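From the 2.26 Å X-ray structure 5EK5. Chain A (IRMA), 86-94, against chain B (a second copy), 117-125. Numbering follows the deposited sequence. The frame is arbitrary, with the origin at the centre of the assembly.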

# COMPACT_ATOMS: atom_id res chain seq x y z
N ASN A 86 -19.39 -2.85 7.56
CA ASN A 86 -18.95 -4.05 6.80
C ASN A 86 -18.24 -3.94 5.45
O ASN A 86 -18.07 -4.97 4.79
CB ASN A 86 -20.14 -5.00 6.63
CG ASN A 86 -20.61 -5.53 7.93
OD1 ASN A 86 -19.79 -5.90 8.74
ND2 ASN A 86 -21.91 -5.55 8.17
N VAL A 87 -17.73 -2.78 5.06
CA VAL A 87 -16.90 -2.72 3.85
C VAL A 87 -15.57 -3.44 4.01
O VAL A 87 -14.77 -3.09 4.89
CB VAL A 87 -16.58 -1.28 3.41
CG1 VAL A 87 -16.07 -1.28 1.96
CG2 VAL A 87 -17.80 -0.45 3.46
N ALA A 88 -15.32 -4.44 3.18
CA ALA A 88 -14.07 -5.18 3.24
C ALA A 88 -13.27 -4.97 1.96
O ALA A 88 -12.05 -4.84 1.98
CB ALA A 88 -14.34 -6.67 3.47
N THR A 89 -13.99 -4.93 0.85
CA THR A 89 -13.36 -4.81 -0.46
C THR A 89 -14.12 -3.83 -1.34
O THR A 89 -15.28 -3.50 -1.07
CB THR A 89 -13.30 -6.16 -1.21
OG1 THR A 89 -14.60 -6.46 -1.75
CG2 THR A 89 -12.84 -7.30 -0.30
N THR A 90 -13.46 -3.36 -2.39
CA THR A 90 -14.12 -2.52 -3.37
C THR A 90 -13.76 -3.02 -4.77
O THR A 90 -12.66 -3.51 -5.01
CB THR A 90 -13.74 -1.03 -3.21
OG1 THR A 90 -14.59 -0.23 -4.04
CG2 THR A 90 -12.29 -0.79 -3.55
N GLU A 91 -14.72 -2.93 -5.69
CA GLU A 91 -14.49 -3.33 -7.07
C GLU A 91 -14.74 -2.20 -8.06
O GLU A 91 -15.80 -1.59 -8.07
CB GLU A 91 -15.36 -4.54 -7.44
CG GLU A 91 -15.28 -4.91 -8.92
CD GLU A 91 -15.80 -6.30 -9.20
OE1 GLU A 91 -15.26 -7.27 -8.62
OE2 GLU A 91 -16.76 -6.43 -10.00
N ILE A 92 -13.74 -1.93 -8.90
CA ILE A 92 -13.85 -0.94 -9.96
C ILE A 92 -14.69 -1.50 -11.10
O ILE A 92 -14.33 -2.50 -11.72
CB ILE A 92 -12.47 -0.53 -10.50
CG1 ILE A 92 -11.58 -0.01 -9.36
CG2 ILE A 92 -12.61 0.50 -11.61
CD1 ILE A 92 -10.15 0.29 -9.77
N ILE A 93 -15.82 -0.86 -11.39
CA ILE A 93 -16.72 -1.35 -12.42
C ILE A 93 -16.80 -0.38 -13.60
O ILE A 93 -17.26 -0.74 -14.68
CB ILE A 93 -18.14 -1.60 -11.86
CG1 ILE A 93 -18.78 -0.30 -11.37
CG2 ILE A 93 -18.09 -2.63 -10.74
CD1 ILE A 93 -20.24 -0.46 -10.97
N LYS A 94 -16.33 0.85 -13.39
CA LYS A 94 -16.30 1.85 -14.46
C LYS A 94 -15.28 2.95 -14.18
O LYS A 94 -15.03 3.29 -13.02
CB LYS A 94 -17.68 2.48 -14.66
CG LYS A 94 -17.78 3.35 -15.91
CD LYS A 94 -19.22 3.66 -16.29
CE LYS A 94 -19.84 4.62 -15.29
NZ LYS A 94 -21.17 5.12 -15.73
N HIS B 117 -6.01 -1.98 8.22
CA HIS B 117 -6.44 -2.94 7.21
C HIS B 117 -7.05 -2.17 6.05
O HIS B 117 -8.10 -1.53 6.20
CB HIS B 117 -7.45 -3.93 7.77
CG HIS B 117 -6.85 -4.92 8.73
ND1 HIS B 117 -5.96 -5.88 8.34
CD2 HIS B 117 -7.03 -5.08 10.06
CE1 HIS B 117 -5.61 -6.61 9.39
NE2 HIS B 117 -6.25 -6.14 10.45
N PRO B 118 -6.39 -2.20 4.89
CA PRO B 118 -6.89 -1.45 3.73
C PRO B 118 -7.97 -2.24 3.01
O PRO B 118 -8.02 -3.46 3.12
CB PRO B 118 -5.65 -1.30 2.86
CG PRO B 118 -4.88 -2.52 3.13
CD PRO B 118 -5.12 -2.88 4.58
N LEU B 119 -8.82 -1.53 2.29
CA LEU B 119 -9.77 -2.17 1.40
C LEU B 119 -9.03 -2.94 0.32
O LEU B 119 -8.05 -2.45 -0.24
CB LEU B 119 -10.70 -1.14 0.76
CG LEU B 119 -11.57 -0.33 1.73
CD1 LEU B 119 -12.49 0.60 0.96
CD2 LEU B 119 -12.37 -1.27 2.63
N LEU B 120 -9.50 -4.14 0.03
CA LEU B 120 -8.96 -4.87 -1.10
C LEU B 120 -9.63 -4.31 -2.35
O LEU B 120 -10.81 -3.97 -2.33
CB LEU B 120 -9.21 -6.37 -0.95
CG LEU B 120 -8.45 -7.29 -1.91
CD1 LEU B 120 -7.96 -8.53 -1.18
CD2 LEU B 120 -9.33 -7.67 -3.08
N ILE B 121 -8.87 -4.20 -3.43
CA ILE B 121 -9.40 -3.64 -4.66
C ILE B 121 -9.32 -4.64 -5.80
O ILE B 121 -8.27 -5.22 -6.07
CB ILE B 121 -8.66 -2.35 -5.07
CG1 ILE B 121 -8.70 -1.33 -3.93
CG2 ILE B 121 -9.26 -1.76 -6.34
CD1 ILE B 121 -7.88 -0.09 -4.18
N THR B 122 -10.46 -4.86 -6.46
CA THR B 122 -10.53 -5.70 -7.64
C THR B 122 -11.06 -4.89 -8.82
O THR B 122 -11.55 -3.77 -8.65
CB THR B 122 -11.44 -6.92 -7.42
OG1 THR B 122 -12.76 -6.47 -7.06
CG2 THR B 122 -10.89 -7.80 -6.32
N VAL B 123 -10.98 -5.48 -10.01
CA VAL B 123 -11.45 -4.81 -11.21
C VAL B 123 -12.41 -5.74 -11.96
O VAL B 123 -12.10 -6.90 -12.20
CB VAL B 123 -10.29 -4.41 -12.13
CG1 VAL B 123 -10.81 -3.92 -13.47
CG2 VAL B 123 -9.44 -3.34 -11.47
N SER B 124 -13.57 -5.20 -12.32
CA SER B 124 -14.62 -5.99 -12.96
C SER B 124 -14.24 -6.47 -14.36
O SER B 124 -13.37 -5.89 -15.01
CB SER B 124 -15.91 -5.17 -13.05
OG SER B 124 -16.82 -5.75 -13.97
N GLY B 125 -14.90 -7.54 -14.80
CA GLY B 125 -14.67 -8.09 -16.12
C GLY B 125 -15.89 -7.99 -17.02
O GLY B 125 -17.03 -8.12 -16.55
O HOH W 1 -10.31 -5.47 3.82

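This contact is a parallel beta pairing between two copies of one protein, in which a ladder of backbone hydrogen bonds joins the edge of one strand to the edge of the other. The strand directions differ by 26°, and the axes come within 4.5 Å of each other. Together the two stretches bury 600 Å².

Four bridges set the register: T89(A) with L120(B), T90(A) with I121(B), E91(A) with T122(B), and I92(A) with V123(B). Five main-chain hydrogen bonds hold it. L120(B) N donates to A88(A) O at 3.3 Å, the longest of the five. T90(A) N donates to L120(B) O at 2.7 Å, the shortest. T122(B) N then donates to T90(A) O at 3.0 Å, and I92(A) N to T122(B) O at 2.9 Å. The last rung runs from S124(B) N to I92(A) O, also at 2.9 Å. All five are close to straight, with angles at the hydrogen of 164° to 170°.

The bonds follow the parallel pattern. T90(A) uses both its N and its O, and these reach two different residues, L120(B) and T122(B). I92(A) does the same with T122(B) and S124(B). I121(B) sits between the residues that T90(A) bonds. Its CA instead makes a CA-H...O contact with T90(A) O at 3.3 Å. A similar contact joins E91(A) CA to T122(B) O at 3.4 Å. T90(A) O and L120(B) O also lie 3.3 Å apart, but both are acceptors and no bond forms between them.

The side chains alternate between the two faces of the sheet. T90(A), I121(B), I92(A) and V123(B) share one face, which is largely apolar here. I92(A) CD1 lies 4.1 Å from I121(B) CG2 and 4.1 Å from V123(B) CG2, so one methyl group touches both neighbours. T90(A) CG2 packs at 3.7 Å from I121(B) CG1. The hydroxyl of T90(A) is hydrogen-bonded elsewhere in the structure.

T89(A), L120(B), E91(A) and T122(B) lie on the other face. Here T89(A) CG2 is 3.8 Å from L120(B) CB. Further along, T122(B) OG1 donates a hydrogen bond to E91(A) OE1 at 3.1 Å. This adds a side-chain link to the backbone ladder. The second carboxylate oxygen, E91(A) OE2, approaches S124(B) CB at 3.4 Å.

Before the ladder, V87(A) CG1 meets L119(B) CD2 at 3.8 Å. The CA-to-CB bond of L119(B) points sideways, but the end of its side chain comes nearer to chain A. A water bridges the chains at this end. It donates to A88(A) O at 2.6 Å and to P118(B) O at 3.1 Å. A88(A) O therefore accepts from both this water and L120(B) N. At the far end, the CA-to-CB bond of S124(B) points toward chain A, and its CB lies 4.1 Å from I93(A) CG2. K94(A) and G125(B) make no contact across the pair.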